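Local coordinates for protein rubisco operon transcriptional regulator (Synechocystis sp., PDB 5Y2W) that probably acts as a LysR-type transcriptional repressor of carbon-uptake genes, sensing metabolic state by binding 2-phosphoglycolate in its regulatory domain, at residues L28-F32 with T203-L208; A109-K115 with V134-L140. All blocks are in the same frame, centred on the assembly; numbering follows the deposited sequence.

Contact 1 of 2, residues L28-F32 with T203-L208; sequences LLGEF and TFLDYL
An aromatic cluster of Phe32, Phe204 and Tyr207 joins helix 24-35 to helix 199-211 on one side of the five-stranded mixed sheet of the LysR regulatory domain. The short helical segments run at 118° to each other, their axes 11.2 Å apart at closest approach, a spacing that the three rings fill. Phe32 sits in the middle. CD1 of Phe204 comes over the centre of the Phe32 ring, giving an edge-to-face pair with ring planes at 87° and centroids 5.0 Å apart. Tyr207 meets the same ring obliquely, its CD2 lying 3.5 Å from Phe32 CD1. With CG anti to the backbone N (chi1 179°), the Phe32 ring reaches across to the other helix, where its CE1 and CZ also rest against CA and CB of Phe204. In this periplasmic-binding-protein-like fold both helices pack on the five-stranded sheet of their subdomain: Leu29 and Phe204 each reach Leu15 of strand 11-18, while CD2 of Leu29 lies 3.7 Å from CE1 of Phe204. The Tyr207 ring extends past Phe32 CB to the turn of helix 24-35, where its OH gives a weak hydrogen bond to Leu28 O at 3.3 Å, and Glu31 CB and CG lie beside the same hydroxyl. Toward the C-terminal end of segment 203-208, Leu28 and Leu208 cross at about a right angle, their CD1 methyls 3.5 Å apart.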
# COMPACT_ATOMS: atom_id res chain seq x y z
N LEU A 28 13.61 -4.45 -8.52
CA LEU A 28 14.48 -4.05 -9.63
C LEU A 28 15.44 -2.94 -9.28
O LEU A 28 16.54 -2.88 -9.81
CB LEU A 28 13.67 -3.56 -10.82
CG LEU A 28 13.08 -4.56 -11.81
CD1 LEU A 28 12.94 -3.81 -13.13
CD2 LEU A 28 13.90 -5.84 -11.99
N LEU A 29 15.03 -2.02 -8.43
CA LEU A 29 15.94 -0.98 -7.92
C LEU A 29 17.22 -1.50 -7.26
O LEU A 29 18.20 -0.78 -7.21
CB LEU A 29 15.22 -0.07 -6.94
CG LEU A 29 14.10 0.78 -7.56
CD1 LEU A 29 13.51 1.76 -6.53
CD2 LEU A 29 14.60 1.52 -8.81
N GLY A 30 17.20 -2.73 -6.76
CA GLY A 30 18.30 -3.28 -5.99
C GLY A 30 19.50 -3.54 -6.85
O GLY A 30 20.61 -3.14 -6.50
N GLU A 31 19.29 -4.21 -7.97
CA GLU A 31 20.38 -4.42 -8.91
C GLU A 31 20.84 -3.05 -9.43
O GLU A 31 22.04 -2.74 -9.43
CB GLU A 31 19.97 -5.37 -10.05
CG GLU A 31 21.14 -5.90 -10.90
CD GLU A 31 21.57 -7.34 -10.60
OE1 GLU A 31 20.90 -8.02 -9.79
OE2 GLU A 31 22.59 -7.82 -11.19
N PHE A 32 19.89 -2.20 -9.80
CA PHE A 32 20.22 -0.92 -10.41
C PHE A 32 21.14 -0.10 -9.50
O PHE A 32 22.11 0.45 -9.95
CB PHE A 32 18.94 -0.14 -10.73
CG PHE A 32 19.17 1.21 -11.36
CD1 PHE A 32 19.49 1.33 -12.70
CD2 PHE A 32 19.01 2.37 -10.62
CE1 PHE A 32 19.67 2.57 -13.29
CE2 PHE A 32 19.18 3.63 -11.20
CZ PHE A 32 19.51 3.72 -12.54
N THR A 203 19.22 6.49 -18.06
CA THR A 203 19.98 5.24 -17.74
C THR A 203 19.02 4.20 -17.13
O THR A 203 19.10 3.01 -17.41
CB THR A 203 21.14 5.50 -16.74
OG1 THR A 203 21.88 6.66 -17.13
CG2 THR A 203 22.05 4.30 -16.64
N PHE A 204 18.09 4.67 -16.29
CA PHE A 204 17.18 3.76 -15.59
C PHE A 204 16.25 3.10 -16.60
O PHE A 204 16.02 1.88 -16.55
CB PHE A 204 16.35 4.46 -14.48
CG PHE A 204 15.37 3.51 -13.83
CD1 PHE A 204 15.83 2.47 -13.03
CD2 PHE A 204 14.01 3.58 -14.12
CE1 PHE A 204 14.94 1.56 -12.48
CE2 PHE A 204 13.12 2.66 -13.57
CZ PHE A 204 13.60 1.65 -12.75
N LEU A 205 15.76 3.93 -17.52
CA LEU A 205 14.81 3.55 -18.55
C LEU A 205 15.34 2.43 -19.40
O LEU A 205 14.66 1.39 -19.59
CB LEU A 205 14.47 4.79 -19.38
CG LEU A 205 13.45 4.68 -20.53
CD1 LEU A 205 12.10 4.11 -20.06
CD2 LEU A 205 13.23 6.05 -21.20
N ASP A 206 16.57 2.59 -19.86
CA ASP A 206 17.23 1.55 -20.65
C ASP A 206 17.46 0.33 -19.79
O ASP A 206 17.40 -0.78 -20.29
CB ASP A 206 18.60 2.03 -21.20
CG ASP A 206 18.49 3.21 -22.15
OD1 ASP A 206 17.43 3.36 -22.79
OD2 ASP A 206 19.42 4.01 -22.25
N TYR A 207 17.78 0.55 -18.51
CA TYR A 207 17.99 -0.59 -17.59
C TYR A 207 16.67 -1.40 -17.43
O TYR A 207 16.62 -2.65 -17.57
CB TYR A 207 18.53 -0.09 -16.23
CG TYR A 207 18.51 -1.19 -15.18
CD1 TYR A 207 19.43 -2.23 -15.20
CD2 TYR A 207 17.52 -1.20 -14.18
CE1 TYR A 207 19.38 -3.25 -14.26
CE2 TYR A 207 17.46 -2.21 -13.24
CZ TYR A 207 18.39 -3.22 -13.28
OH TYR A 207 18.30 -4.20 -12.32
N LEU A 208 15.59 -0.67 -17.18
CA LEU A 208 14.26 -1.29 -17.06
C LEU A 208 13.91 -2.07 -18.30
O LEU A 208 13.52 -3.25 -18.22
CB LEU A 208 13.20 -0.20 -16.81
CG LEU A 208 11.73 -0.65 -16.63
CD1 LEU A 208 11.53 -1.63 -15.48
CD2 LEU A 208 10.87 0.57 -16.41

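Contact 2 of 2, residues A109-K115 with V134-L140; sequences AFIMREK and VRVRLEL. With PGA (2-phosphoglycolic acid), chain B.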
# COMPACT_ATOMS: atom_id res chain seq x y z
N ALA A 109 -20.89 -10.74 -3.98
CA ALA A 109 -20.37 -9.71 -3.08
C ALA A 109 -18.99 -9.40 -3.64
O ALA A 109 -18.15 -10.30 -3.84
CB ALA A 109 -20.26 -10.20 -1.64
N PHE A 110 -18.77 -8.12 -3.90
CA PHE A 110 -17.61 -7.66 -4.67
C PHE A 110 -17.01 -6.39 -4.05
O PHE A 110 -17.70 -5.37 -3.91
CB PHE A 110 -18.03 -7.38 -6.09
CG PHE A 110 -16.88 -7.20 -7.03
CD1 PHE A 110 -16.20 -5.99 -7.09
CD2 PHE A 110 -16.48 -8.23 -7.85
CE1 PHE A 110 -15.12 -5.83 -7.95
CE2 PHE A 110 -15.42 -8.09 -8.71
CZ PHE A 110 -14.73 -6.87 -8.76
N ILE A 111 -15.73 -6.46 -3.71
CA ILE A 111 -15.09 -5.36 -3.05
C ILE A 111 -14.45 -4.51 -4.08
O ILE A 111 -13.69 -5.01 -4.92
CB ILE A 111 -14.01 -5.88 -2.09
CG1 ILE A 111 -14.63 -6.87 -1.08
CG2 ILE A 111 -13.33 -4.71 -1.38
CD1 ILE A 111 -13.72 -8.00 -0.67
N MET A 112 -14.67 -3.22 -4.02
CA MET A 112 -14.09 -2.33 -5.03
C MET A 112 -12.93 -1.52 -4.45
O MET A 112 -12.85 -1.27 -3.26
CB MET A 112 -15.14 -1.33 -5.50
CG MET A 112 -16.18 -1.87 -6.45
SD MET A 112 -15.65 -1.94 -8.18
CE MET A 112 -17.06 -2.62 -9.08
N ARG A 113 -11.99 -1.14 -5.30
CA ARG A 113 -10.97 -0.16 -4.99
C ARG A 113 -11.63 1.23 -4.90
O ARG A 113 -12.78 1.41 -5.32
CB ARG A 113 -9.92 -0.15 -6.14
CG ARG A 113 -8.93 -1.30 -6.13
CD ARG A 113 -7.83 -1.13 -5.11
NE ARG A 113 -7.17 0.15 -5.36
CZ ARG A 113 -6.20 0.36 -6.25
NH1 ARG A 113 -5.78 1.62 -6.45
NH2 ARG A 113 -5.66 -0.66 -6.93
N GLU A 114 -10.88 2.20 -4.37
CA GLU A 114 -11.28 3.64 -4.32
C GLU A 114 -11.49 4.20 -5.72
O GLU A 114 -10.87 3.70 -6.69
CB GLU A 114 -10.23 4.47 -3.60
CG GLU A 114 -8.93 4.81 -4.37
CD GLU A 114 -7.98 3.62 -4.59
OE1 GLU A 114 -6.95 3.83 -5.30
OE2 GLU A 114 -8.26 2.47 -4.11
N LYS A 115 -12.41 5.16 -5.83
CA LYS A 115 -12.57 6.02 -6.99
C LYS A 115 -11.23 6.65 -7.32
O LYS A 115 -10.53 7.11 -6.43
CB LYS A 115 -13.60 7.15 -6.72
CG LYS A 115 -15.05 6.67 -6.61
CD LYS A 115 -16.06 7.83 -6.52
CE LYS A 115 -17.48 7.31 -6.30
NZ LYS A 115 -17.63 6.35 -5.15
N VAL A 134 -22.74 -6.42 -9.70
CA VAL A 134 -22.19 -7.06 -8.50
C VAL A 134 -22.68 -6.29 -7.32
O VAL A 134 -22.99 -5.14 -7.44
CB VAL A 134 -20.65 -7.09 -8.47
CG1 VAL A 134 -20.16 -8.18 -9.35
CG2 VAL A 134 -20.07 -5.72 -8.87
N ARG A 135 -22.69 -6.94 -6.17
CA ARG A 135 -23.15 -6.31 -4.95
C ARG A 135 -21.95 -5.68 -4.23
O ARG A 135 -21.08 -6.36 -3.72
CB ARG A 135 -23.84 -7.35 -4.08
CG ARG A 135 -24.52 -6.74 -2.87
CD ARG A 135 -25.53 -7.68 -2.21
NE ARG A 135 -26.24 -7.03 -1.08
CZ ARG A 135 -25.79 -6.95 0.18
NH1 ARG A 135 -24.62 -7.48 0.52
NH2 ARG A 135 -26.52 -6.35 1.11
N VAL A 136 -21.87 -4.38 -4.23
CA VAL A 136 -20.75 -3.70 -3.62
C VAL A 136 -21.16 -3.03 -2.31
O VAL A 136 -22.05 -2.24 -2.29
CB VAL A 136 -20.22 -2.61 -4.56
CG1 VAL A 136 -19.01 -1.92 -3.96
CG2 VAL A 136 -19.89 -3.22 -5.91
N ARG A 137 -20.48 -3.35 -1.23
CA ARG A 137 -20.63 -2.56 -0.00
C ARG A 137 -19.30 -2.05 0.61
O ARG A 137 -19.31 -1.23 1.52
CB ARG A 137 -21.47 -3.38 0.99
CG ARG A 137 -22.93 -3.43 0.56
CD ARG A 137 -23.84 -3.76 1.72
NE ARG A 137 -23.49 -5.08 2.26
CZ ARG A 137 -23.04 -5.35 3.50
NH1 ARG A 137 -22.78 -6.62 3.81
NH2 ARG A 137 -22.84 -4.39 4.42
N LEU A 138 -18.17 -2.53 0.09
CA LEU A 138 -16.86 -2.15 0.54
C LEU A 138 -16.13 -1.56 -0.62
O LEU A 138 -15.97 -2.19 -1.65
CB LEU A 138 -16.09 -3.36 1.03
CG LEU A 138 -16.65 -4.08 2.25
CD1 LEU A 138 -15.82 -5.29 2.61
CD2 LEU A 138 -16.68 -3.10 3.41
N GLU A 139 -15.71 -0.32 -0.43
CA GLU A 139 -14.79 0.35 -1.31
C GLU A 139 -13.53 0.52 -0.50
O GLU A 139 -13.49 1.35 0.41
CB GLU A 139 -15.41 1.68 -1.74
CG GLU A 139 -14.47 2.60 -2.43
CD GLU A 139 -15.14 3.85 -2.92
OE1 GLU A 139 -14.47 4.93 -2.86
OE2 GLU A 139 -16.32 3.76 -3.37
N LEU A 140 -12.51 -0.32 -0.77
CA LEU A 140 -11.28 -0.32 0.03
C LEU A 140 -10.08 0.20 -0.75
O LEU A 140 -9.61 -0.42 -1.68
CB LEU A 140 -10.98 -1.68 0.59
CG LEU A 140 -12.08 -2.36 1.38
CD1 LEU A 140 -11.60 -3.71 1.89
CD2 LEU A 140 -12.50 -1.48 2.53
P PGA B . -4.62 1.54 -9.71
O1P PGA B . -3.68 0.90 -10.86
O2P PGA B . -3.76 1.66 -8.49
O3P PGA B . -5.80 0.56 -9.60
O4P PGA B . -4.87 2.92 -10.19
C2 PGA B . -2.94 -0.30 -10.77
C1 PGA B . -3.03 -1.14 -12.04
O1 PGA B . -2.41 -2.25 -12.10
O2 PGA B . -3.72 -0.69 -12.98
O HOH W 1 -18.36 -5.13 -1.21
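Two extended segments, mostly irregular, pair in parallel through short backbone bridges beside the effector pocket, in the part of the regulatory domain that carries helices 118-129 and 143-151. Phe110 N bonds to Arg135 O; farther along, Met112 N donates to Leu138 O at 2.9 Å and Met112 O accepts from Leu140 N at 2.7 Å. The register shifts by one residue between these bridges, where a water links Phe110 O to Arg137 N. Phe110 CB packs on Val134 CB, and Met112, with CG anti to its carbonyl carbon (chi1 -76°), sets CG against the Val136 methyls. Arg113 holds Glu114 side-on, NE to OE2 and NH1 to OE1, both nearly in the guanidinium plane, while NH1 also donates to O2P of 2-phosphoglycolate at 2.9 Å. With an alanine in place of Arg113, the phosphate would probably lose one of its positive partners and Glu114 its side-on mate, leaving OE1 the bond from Asn47. Beyond Glu114, Lys115 NZ forms a 3.4 Å salt bridge with Glu139 OE2, which also pairs with Arg120. Phe110 and Met112 face helix 118-129, Ile111 and Leu140 pack on helix 143-151, and residues 138-140 continue the sheet as a parallel ladder with a strand of the second subunit.

Contacts 1 and 2 lie on opposite sides of the chain's centre, their centres 35 Å apart and their nearest atoms about 19 Å apart, so they do not touch. Along the chain, contact 2 is nested within the loop that contact 1 closes between 28-32 and 203-208. Of the two, contact 2 reaches the ligand directly, through Arg113; contact 1 packs on strand 11-18, and the pocket residues Ile18, Thr19 and Thr20 lie at and just after the end of that strand. The dimer brings the two regions together: Leu29 of contact 1 packs on Leu140 of the second subunit, a residue belonging to that subunit's own copy of contact 2.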